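PDB 5L9S: ABC transporter, substrate binding protein (Mannopine) from Agrobacterium fabrum, which is the periplasmic substrate-binding component of an ABC transporter, probably capturing the opine mannopine for uptake, and is seen here in its open, unliganded form. Local coordinates for residues 7-10 / 14-17; 21-26 / 32-37; 128-133 / 140-145. One frame throughout, in Å; residues are numbered along the deposited sequence.

Contacts 1 and 2 are successive parts of one beta-alpha-beta unit, strand 4-9, helix 12-30 and strand 33-38. Their centres lie 10 Å apart and they touch directly: Ile7 probably exchanges backbone hydrogen bonds with Val35 and Val37, and its CG2 packs on Phe23 and Val34. Contact 3 belongs to the far side of the molecule, with its centre 33 Å from that of contact 1 and 41 Å from that of contact 2; even its nearest atoms are about 15 Å from contact 1. This separation is consistent with the two-lobed form of periplasmic binding proteins, whose ligand cleft lies between the lobes and is empty here.

Contact 1 (7-10 / 14-17); sequences IATT and YEKA
Thr9, the last residue of strand 4-9, meets Glu15 on the first turns of helix 12-30, and their side chains cross at about a right angle. The hydroxyl does the touching: Thr9 OG1 lies 3.0 Å from Glu15 OE1 and also rests against the aliphatic part of the acid, 3.6 Å from Glu15 CB. Glu15 reaches back to the strand because its chain is drawn out, with CG anti to the backbone N (chi1 -172°) and the next bond also extended. A second, smaller meeting lies one residue on. Thr10 OG1 comes to the edge of the Tyr14 ring, near the ring plane, 3.3 Å from Tyr14 CD2, so the hydroxyl looks at the rim of the phenol and not at a face.

Outward of these pairs, three of the polar ends have further partners that help to fix them. Thr9 OG1 accepts a hydrogen bond from Gly11 N, closing an ST turn just where the chain leaves the strand. The other oxygen of Glu15, OE2, forms a salt bridge with Arg19 one helical turn further on, which steadies the carboxylate and probably favours its charged form. The Tyr14 hydroxyl is hydrogen-bonded to Asp236 on the long strand 224-240, while its side chain also touches Leu63 and Leu271. The strand itself is held centrally in the sheet, with strands 33-38 and 61-65 bonded to its backbone.

Contact 1 lies at the strand-to-helix junction of the beta-alpha-beta unit formed by 4-9, 12-30 and 33-38, the tight passage from a parallel strand into the helix that packs on the sheet, as recurs in the alpha/beta lobes of periplasmic binding proteins.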
loop_
_atom_site.group_PDB
_atom_site.type_symbol
_atom_site.label_atom_id
_atom_site.label_comp_id
_atom_site.label_asym_id
_atom_site.label_seq_id
_atom_site.Cartn_x
_atom_site.Cartn_y
_atom_site.Cartn_z
ATOM N N ILE A 7 13.322 15.347 -4.734
ATOM C CA ILE A 7 12.502 14.242 -4.253
ATOM C C ILE A 7 13.165 12.894 -4.577
ATOM O O ILE A 7 13.652 12.710 -5.696
ATOM C CB ILE A 7 11.002 14.336 -4.752
ATOM C CG1 ILE A 7 10.093 13.254 -4.082
ATOM C CG2 ILE A 7 10.874 14.311 -6.283
ATOM C CD1 ILE A 7 8.588 13.490 -4.161
ATOM N N ALA A 8 13.154 11.944 -3.605
ATOM C CA ALA A 8 13.687 10.597 -3.811
ATOM C C ALA A 8 12.551 9.578 -3.950
ATOM O O ALA A 8 11.588 9.602 -3.179
ATOM C CB ALA A 8 14.620 10.210 -2.687
ATOM N N THR A 9 12.666 8.702 -4.965
ATOM C CA THR A 9 11.707 7.635 -5.287
ATOM C C THR A 9 12.514 6.343 -5.522
ATOM O O THR A 9 13.755 6.391 -5.503
ATOM C CB THR A 9 10.847 8.008 -6.542
ATOM O OG1 THR A 9 11.640 7.965 -7.730
ATOM C CG2 THR A 9 10.148 9.357 -6.429
ATOM N N THR A 10 11.819 5.205 -5.780
ATOM C CA THR A 10 12.463 3.921 -6.095
ATOM C C THR A 10 12.970 3.915 -7.544
ATOM O O THR A 10 13.719 3.008 -7.924
ATOM C CB THR A 10 11.569 2.721 -5.806
ATOM O OG1 THR A 10 10.339 2.863 -6.531
ATOM C CG2 THR A 10 11.337 2.503 -4.328
ATOM N N TYR A 14 7.769 3.769 -11.649
ATOM C CA TYR A 14 7.153 4.544 -10.589
ATOM C C TYR A 14 7.486 6.031 -10.781
ATOM O O TYR A 14 6.572 6.856 -10.851
ATOM C CB TYR A 14 7.652 4.007 -9.234
ATOM C CG TYR A 14 6.844 4.382 -8.002
ATOM C CD1 TYR A 14 5.606 5.010 -8.111
ATOM C CD2 TYR A 14 7.322 4.110 -6.725
ATOM C CE1 TYR A 14 4.875 5.378 -6.979
ATOM C CE2 TYR A 14 6.602 4.471 -5.583
ATOM C CZ TYR A 14 5.376 5.099 -5.714
ATOM O OH TYR A 14 4.685 5.433 -4.572
ATOM N N GLU A 15 8.777 6.351 -10.948
ATOM C CA GLU A 15 9.285 7.702 -11.174
ATOM C C GLU A 15 8.751 8.312 -12.470
ATOM O O GLU A 15 8.401 9.492 -12.492
ATOM C CB GLU A 15 10.796 7.646 -11.200
ATOM C CG GLU A 15 11.534 8.965 -11.229
ATOM C CD GLU A 15 13.014 8.706 -11.051
ATOM O OE1 GLU A 15 13.495 8.774 -9.894
ATOM O OE2 GLU A 15 13.661 8.294 -12.041
ATOM N N LYS A 16 8.683 7.509 -13.540
ATOM C CA LYS A 16 8.196 7.913 -14.864
ATOM C C LYS A 16 6.752 8.349 -14.801
ATOM O O LYS A 16 6.423 9.400 -15.356
ATOM C CB LYS A 16 8.375 6.755 -15.846
ATOM C CG LYS A 16 8.397 7.138 -17.319
ATOM C CD LYS A 16 8.436 5.882 -18.205
ATOM C CE LYS A 16 9.834 5.403 -18.592
ATOM N NZ LYS A 16 10.560 4.759 -17.456
ATOM N N ALA A 17 5.890 7.572 -14.100
ATOM C CA ALA A 17 4.464 7.879 -13.909
ATOM C C ALA A 17 4.286 9.225 -13.150
ATOM O O ALA A 17 3.448 10.054 -13.533
ATOM C CB ALA A 17 3.778 6.746 -13.157
#

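Contact 2 (21-26 / 32-37)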
loop_
_atom_site.group_PDB
_atom_site.type_symbol
_atom_site.label_atom_id
_atom_site.label_comp_id
_atom_site.label_asym_id
_atom_site.label_seq_id
_atom_site.Cartn_x
_atom_site.Cartn_y
_atom_site.Cartn_z
ATOM N N ALA A 21 2.649 12.807 -14.626
ATOM C CA ALA A 21 1.407 13.218 -13.983
ATOM C C ALA A 21 1.539 14.285 -12.906
ATOM O O ALA A 21 0.578 15.013 -12.668
ATOM C CB ALA A 21 0.709 11.994 -13.413
ATOM N N TRP A 22 2.716 14.376 -12.250
ATOM C CA TRP A 22 2.906 15.248 -11.105
ATOM C C TRP A 22 4.041 16.266 -11.228
ATOM O O TRP A 22 3.795 17.446 -10.987
ATOM C CB TRP A 22 3.083 14.340 -9.869
ATOM C CG TRP A 22 3.296 14.999 -8.537
ATOM C CD1 TRP A 22 2.941 16.261 -8.170
ATOM C CD2 TRP A 22 3.832 14.376 -7.370
ATOM N NE1 TRP A 22 3.268 16.476 -6.859
ATOM C CE2 TRP A 22 3.801 15.328 -6.337
ATOM C CE3 TRP A 22 4.320 13.091 -7.090
ATOM C CZ2 TRP A 22 4.258 15.046 -5.046
ATOM C CZ3 TRP A 22 4.838 12.834 -5.833
ATOM C CH2 TRP A 22 4.778 13.795 -4.817
ATOM N N PHE A 23 5.260 15.840 -11.578
ATOM C CA PHE A 23 6.425 16.737 -11.615
ATOM C C PHE A 23 6.425 17.711 -12.767
ATOM O O PHE A 23 6.550 18.908 -12.509
ATOM C CB PHE A 23 7.740 15.950 -11.554
ATOM C CG PHE A 23 7.798 14.985 -10.386
ATOM C CD1 PHE A 23 7.148 15.275 -9.183
ATOM C CD2 PHE A 23 8.529 13.808 -10.474
ATOM C CE1 PHE A 23 7.201 14.388 -8.111
ATOM C CE2 PHE A 23 8.577 12.919 -9.395
ATOM C CZ PHE A 23 7.901 13.208 -8.228
ATOM N N GLU A 24 6.301 17.240 -14.021
ATOM C CA GLU A 24 6.266 18.139 -15.174
ATOM C C GLU A 24 5.076 19.105 -15.084
ATOM O O GLU A 24 5.347 20.314 -15.158
ATOM C CB GLU A 24 6.347 17.404 -16.522
ATOM C CG GLU A 24 7.776 16.992 -16.853
ATOM C CD GLU A 24 7.995 15.927 -17.918
ATOM O OE1 GLU A 24 7.002 15.373 -18.444
ATOM O OE2 GLU A 24 9.177 15.638 -18.217
ATOM N N PRO A 25 3.807 18.658 -14.781
ATOM C CA PRO A 25 2.707 19.641 -14.645
ATOM C C PRO A 25 2.974 20.724 -13.591
ATOM O O PRO A 25 2.680 21.898 -13.843
ATOM C CB PRO A 25 1.486 18.766 -14.306
ATOM C CG PRO A 25 1.822 17.420 -14.866
ATOM C CD PRO A 25 3.293 17.275 -14.637
ATOM N N PHE A 26 3.592 20.337 -12.450
ATOM C CA PHE A 26 3.952 21.240 -11.350
ATOM C C PHE A 26 4.894 22.338 -11.822
ATOM O O PHE A 26 4.599 23.518 -11.617
ATOM C CB PHE A 26 4.592 20.456 -10.182
ATOM C CG PHE A 26 5.092 21.321 -9.046
ATOM C CD1 PHE A 26 4.202 21.880 -8.133
ATOM C CD2 PHE A 26 6.453 21.544 -8.864
ATOM C CE1 PHE A 26 4.658 22.667 -7.083
ATOM C CE2 PHE A 26 6.910 22.328 -7.804
ATOM C CZ PHE A 26 6.010 22.881 -6.920
ATOM N N ILE A 32 9.108 25.977 -10.694
ATOM C CA ILE A 32 9.955 25.251 -9.750
ATOM C C ILE A 32 10.341 23.909 -10.387
ATOM O O ILE A 32 9.461 23.101 -10.727
ATOM C CB ILE A 32 9.238 25.058 -8.380
ATOM C CG1 ILE A 32 8.776 26.406 -7.787
ATOM C CG2 ILE A 32 10.120 24.279 -7.401
ATOM C CD1 ILE A 32 7.511 26.314 -6.913
ATOM N N LYS A 33 11.664 23.686 -10.538
ATOM C CA LYS A 33 12.248 22.477 -11.116
ATOM C C LYS A 33 12.178 21.327 -10.106
ATOM O O LYS A 33 12.420 21.531 -8.910
ATOM C CB LYS A 33 13.694 22.763 -11.548
ATOM C CG LYS A 33 14.377 21.671 -12.383
ATOM C CD LYS A 33 15.845 22.029 -12.715
ATOM C CE LYS A 33 16.753 20.829 -12.594
ATOM N NZ LYS A 33 18.193 21.200 -12.699
ATOM N N VAL A 34 11.813 20.123 -10.590
ATOM C CA VAL A 34 11.736 18.920 -9.754
ATOM C C VAL A 34 12.911 18.006 -10.115
ATOM O O VAL A 34 12.955 17.462 -11.219
ATOM C CB VAL A 34 10.368 18.175 -9.788
ATOM C CG1 VAL A 34 10.301 17.135 -8.684
ATOM C CG2 VAL A 34 9.197 19.142 -9.679
ATOM N N VAL A 35 13.869 17.875 -9.181
ATOM C CA VAL A 35 15.061 17.033 -9.277
ATOM C C VAL A 35 14.712 15.704 -8.588
ATOM O O VAL A 35 14.347 15.694 -7.406
ATOM C CB VAL A 35 16.319 17.712 -8.640
ATOM C CG1 VAL A 35 17.577 16.877 -8.870
ATOM C CG2 VAL A 35 16.523 19.117 -9.188
ATOM N N THR A 36 14.795 14.594 -9.343
ATOM C CA THR A 36 14.479 13.250 -8.842
ATOM C C THR A 36 15.717 12.402 -8.593
ATOM O O THR A 36 16.634 12.373 -9.419
ATOM C CB THR A 36 13.477 12.528 -9.743
ATOM O OG1 THR A 36 13.917 12.587 -11.101
ATOM C CG2 THR A 36 12.095 13.086 -9.628
ATOM N N VAL A 37 15.742 11.719 -7.432
ATOM C CA VAL A 37 16.836 10.836 -7.020
ATOM C C VAL A 37 16.284 9.408 -6.847
ATOM O O VAL A 37 15.201 9.235 -6.288
ATOM C CB VAL A 37 17.573 11.371 -5.764
ATOM C CG1 VAL A 37 18.759 10.493 -5.404
ATOM C CG2 VAL A 37 18.036 12.804 -5.978
#
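Phe23 and Phe26 leave helix 12-30 by different first torsions and so divide the strand between them. In Phe23, CG is anti to the carbonyl carbon (chi1 -53°), and the ring lies against Val34 and Thr36, both on the same side of its plane; in Phe26, CG is anti to the backbone N instead (chi1 176°), and the ring swings to the start of the strand, against Ile32 and Val34. Val34 serves both: its CG1 lies on the Phe23 ring, whereas CG2 faces the Phe26 ring and also nears the Phe23 backbone.

The first of these meetings is a CH-pi contact. Val34 CG1 lies over one face of the Phe23 ring, 4.0 Å from its centroid and displaced toward the rim. Thr36 adds its methyl, with CG2 3.5 Å from Phe23 CE2, while its OG1 is hydrogen-bonded to Arg19. The second ring is approached obliquely from two residues: Ile32 CB is 3.6 Å from Phe26 CE2, and Ile32 CD1 reaches Phe26 CZ at 3.7 Å. Val34 CG2 stands 3.7 Å from Phe26 CD2.

Over these short segments helix and strand run roughly antiparallel, at 145° and 8.0 Å apart at closest approach, although a pi-type turn and a kink at Pro25 disturb the helix. Helix 247-258 covers another flank, where Leu253 touches Phe26 and takes a hydrogen bond from Trp22 NE1.

Between the segments, then, carbon-to-carbon contacts of aliphatic and ring atoms dominate. The backbone of Ile32, just before the strand, is bonded by threonine hydroxyls of the same helix, its N by Thr30 OG1 and its O by Thr27 OG1, while the contact itself rests on dispersion and the hydrophobic effect.

Contact 3 (128-133 / 140-145); sequences ADMWDL and RSFPNF
Met130 and Phe142 approach from opposite directions, and the thioether ends on the ring. Met130 CE lies over one face of Phe142, 3.8 Å from the ring centroid, in a CH-pi contact displaced toward the rim, while SD approaches more obliquely at 4.7 Å from the same centroid: a Met-aromatic contact led by the methyl. CG anti to the backbone N and a bend at the second torsion carry the chain there, and CE also meets Ser141 O at 3.5 Å. Trp131 meets the same CZ end of the ring, with its CZ3 near the Phe142 plane at the edge. Its CH2 is 3.4 Å from Phe142 CZ, and the planes of the six-membered ring and Phe142 are inclined at 57°.

Arg140 is laid alongside the other segment in the reverse sense, sliding past both Met130 and Leu133. Bends at its second and third torsions bring NH1 to Met130 O, 2.8 Å away, with an N-H...O angle of 154°. The donor stands above the carbonyl plane, 39° out of it. Leu133 CD2 covers a face of the guanidinium, sitting over its centre 3.5 Å from Arg140 CZ. The group is thus gripped by its edge and pressed on a face; NH2 bonds to Phe136 O and Gly138 O, so carbonyls of the intervening loop take up much of its hydrogen-bonding capacity in a buried setting.

Strand 140-143 runs parallel to strands 185-189 and 206-210, which flank it in the sheet. Helix 171-181 packs against the cluster, with Leu181 touching Trp131, Arg140 and Phe142, and Lys177 O accepting a hydrogen bond from Trp131 NE1. The short helix 127-130 is in this way fastened to the beginning of a central strand.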
loop_
_atom_site.group_PDB
_atom_site.type_symbol
_atom_site.label_atom_id
_atom_site.label_comp_id
_atom_site.label_asym_id
_atom_site.label_seq_id
_atom_site.Cartn_x
_atom_site.Cartn_y
_atom_site.Cartn_z
ATOM N N ALA A 128 -13.270 -15.669 5.516
ATOM C CA ALA A 128 -13.934 -16.839 6.099
ATOM C C ALA A 128 -14.080 -17.934 5.052
ATOM O O ALA A 128 -13.907 -19.108 5.387
ATOM C CB ALA A 128 -15.297 -16.456 6.650
ATOM N N ASP A 129 -14.329 -17.560 3.787
ATOM C CA ASP A 129 -14.446 -18.519 2.694
ATOM C C ASP A 129 -13.089 -19.144 2.355
ATOM O O ASP A 129 -13.042 -20.315 1.981
ATOM C CB ASP A 129 -15.053 -17.856 1.461
ATOM C CG ASP A 129 -16.493 -17.380 1.561
ATOM O OD1 ASP A 129 -17.261 -17.918 2.433
ATOM O OD2 ASP A 129 -16.885 -16.530 0.731
ATOM N N MET A 130 -11.981 -18.383 2.530
ATOM C CA MET A 130 -10.618 -18.908 2.325
ATOM C C MET A 130 -10.372 -20.078 3.302
ATOM O O MET A 130 -9.715 -21.054 2.946
ATOM C CB MET A 130 -9.563 -17.793 2.494
ATOM C CG MET A 130 -8.126 -18.265 2.307
ATOM S SD MET A 130 -7.079 -17.012 1.565
ATOM C CE MET A 130 -5.668 -17.872 1.324
ATOM N N TRP A 131 -10.981 -20.014 4.494
ATOM C CA TRP A 131 -10.870 -21.064 5.505
ATOM C C TRP A 131 -11.924 -22.174 5.333
ATOM O O TRP A 131 -11.904 -23.154 6.077
ATOM C CB TRP A 131 -10.981 -20.457 6.902
ATOM C CG TRP A 131 -9.656 -20.222 7.557
ATOM C CD1 TRP A 131 -9.072 -20.977 8.536
ATOM C CD2 TRP A 131 -8.744 -19.146 7.278
ATOM N NE1 TRP A 131 -7.857 -20.433 8.891
ATOM C CE2 TRP A 131 -7.633 -19.306 8.138
ATOM C CE3 TRP A 131 -8.747 -18.075 6.368
ATOM C CZ2 TRP A 131 -6.545 -18.429 8.120
ATOM C CZ3 TRP A 131 -7.671 -17.201 6.358
ATOM C CH2 TRP A 131 -6.580 -17.390 7.216
ATOM N N ASP A 132 -12.850 -22.014 4.376
ATOM C CA ASP A 132 -13.947 -22.958 4.127
ATOM C C ASP A 132 -13.587 -23.916 2.979
ATOM O O ASP A 132 -13.988 -23.713 1.839
ATOM C CB ASP A 132 -15.227 -22.153 3.830
ATOM C CG ASP A 132 -16.549 -22.856 3.979
ATOM O OD1 ASP A 132 -16.574 -24.091 3.862
ATOM O OD2 ASP A 132 -17.575 -22.152 4.172
ATOM N N LEU A 133 -12.819 -24.965 3.303
ATOM C CA LEU A 133 -12.346 -25.996 2.360
ATOM C C LEU A 133 -13.456 -26.912 1.875
ATOM O O LEU A 133 -13.336 -27.504 0.788
ATOM C CB LEU A 133 -11.218 -26.822 2.981
ATOM C CG LEU A 133 -9.987 -26.033 3.370
ATOM C CD1 LEU A 133 -9.260 -26.714 4.491
ATOM C CD2 LEU A 133 -9.100 -25.755 2.168
ATOM N N ARG A 140 -4.362 -23.369 -0.915
ATOM C CA ARG A 140 -4.318 -21.950 -0.548
ATOM C C ARG A 140 -2.904 -21.395 -0.753
ATOM O O ARG A 140 -1.939 -22.139 -0.878
ATOM C CB ARG A 140 -4.807 -21.631 0.898
ATOM C CG ARG A 140 -6.048 -22.341 1.447
ATOM C CD ARG A 140 -7.377 -21.808 0.972
ATOM N NE ARG A 140 -7.943 -22.778 0.052
ATOM C CZ ARG A 140 -9.226 -23.062 -0.121
ATOM N NH1 ARG A 140 -10.157 -22.432 0.582
ATOM N NH2 ARG A 140 -9.585 -23.993 -0.981
ATOM N N SER A 141 -2.793 -20.082 -0.776
ATOM C CA SER A 141 -1.526 -19.370 -0.917
ATOM C C SER A 141 -1.540 -18.107 -0.083
ATOM O O SER A 141 -2.531 -17.370 -0.087
ATOM C CB SER A 141 -1.241 -19.047 -2.381
ATOM O OG SER A 141 -0.073 -18.253 -2.507
ATOM N N PHE A 142 -0.459 -17.878 0.669
ATOM C CA PHE A 142 -0.312 -16.668 1.478
ATOM C C PHE A 142 1.081 -16.159 1.274
ATOM O O PHE A 142 1.969 -16.988 1.094
ATOM C CB PHE A 142 -0.473 -16.967 2.978
ATOM C CG PHE A 142 -1.869 -17.007 3.529
ATOM C CD1 PHE A 142 -2.614 -15.841 3.660
ATOM C CD2 PHE A 142 -2.424 -18.202 3.970
ATOM C CE1 PHE A 142 -3.909 -15.875 4.185
ATOM C CE2 PHE A 142 -3.719 -18.237 4.493
ATOM C CZ PHE A 142 -4.451 -17.071 4.606
ATOM N N PRO A 143 1.343 -14.832 1.392
ATOM C CA PRO A 143 2.741 -14.374 1.315
ATOM C C PRO A 143 3.550 -14.838 2.517
ATOM O O PRO A 143 3.031 -15.037 3.620
ATOM C CB PRO A 143 2.639 -12.858 1.302
ATOM C CG PRO A 143 1.325 -12.539 1.882
ATOM C CD PRO A 143 0.414 -13.704 1.619
ATOM N N ASN A 144 4.814 -15.062 2.273
ATOM C CA ASN A 144 5.767 -15.425 3.297
ATOM C C ASN A 144 6.955 -14.487 3.207
ATOM O O ASN A 144 8.046 -14.841 2.743
ATOM C CB ASN A 144 6.151 -16.909 3.270
ATOM C CG ASN A 144 7.285 -17.259 4.211
ATOM O OD1 ASN A 144 7.313 -16.846 5.385
ATOM N ND2 ASN A 144 8.278 -17.956 3.680
ATOM N N PHE A 145 6.678 -13.245 3.563
ATOM C CA PHE A 145 7.676 -12.211 3.718
ATOM C C PHE A 145 7.641 -11.896 5.211
ATOM O O PHE A 145 6.695 -12.323 5.900
ATOM C CB PHE A 145 7.489 -10.993 2.787
ATOM C CG PHE A 145 6.097 -10.554 2.386
ATOM C CD1 PHE A 145 5.147 -10.231 3.353
ATOM C CD2 PHE A 145 5.780 -10.334 1.044
ATOM C CE1 PHE A 145 3.891 -9.752 2.980
ATOM C CE2 PHE A 145 4.528 -9.853 0.676
ATOM C CZ PHE A 145 3.597 -9.554 1.647
#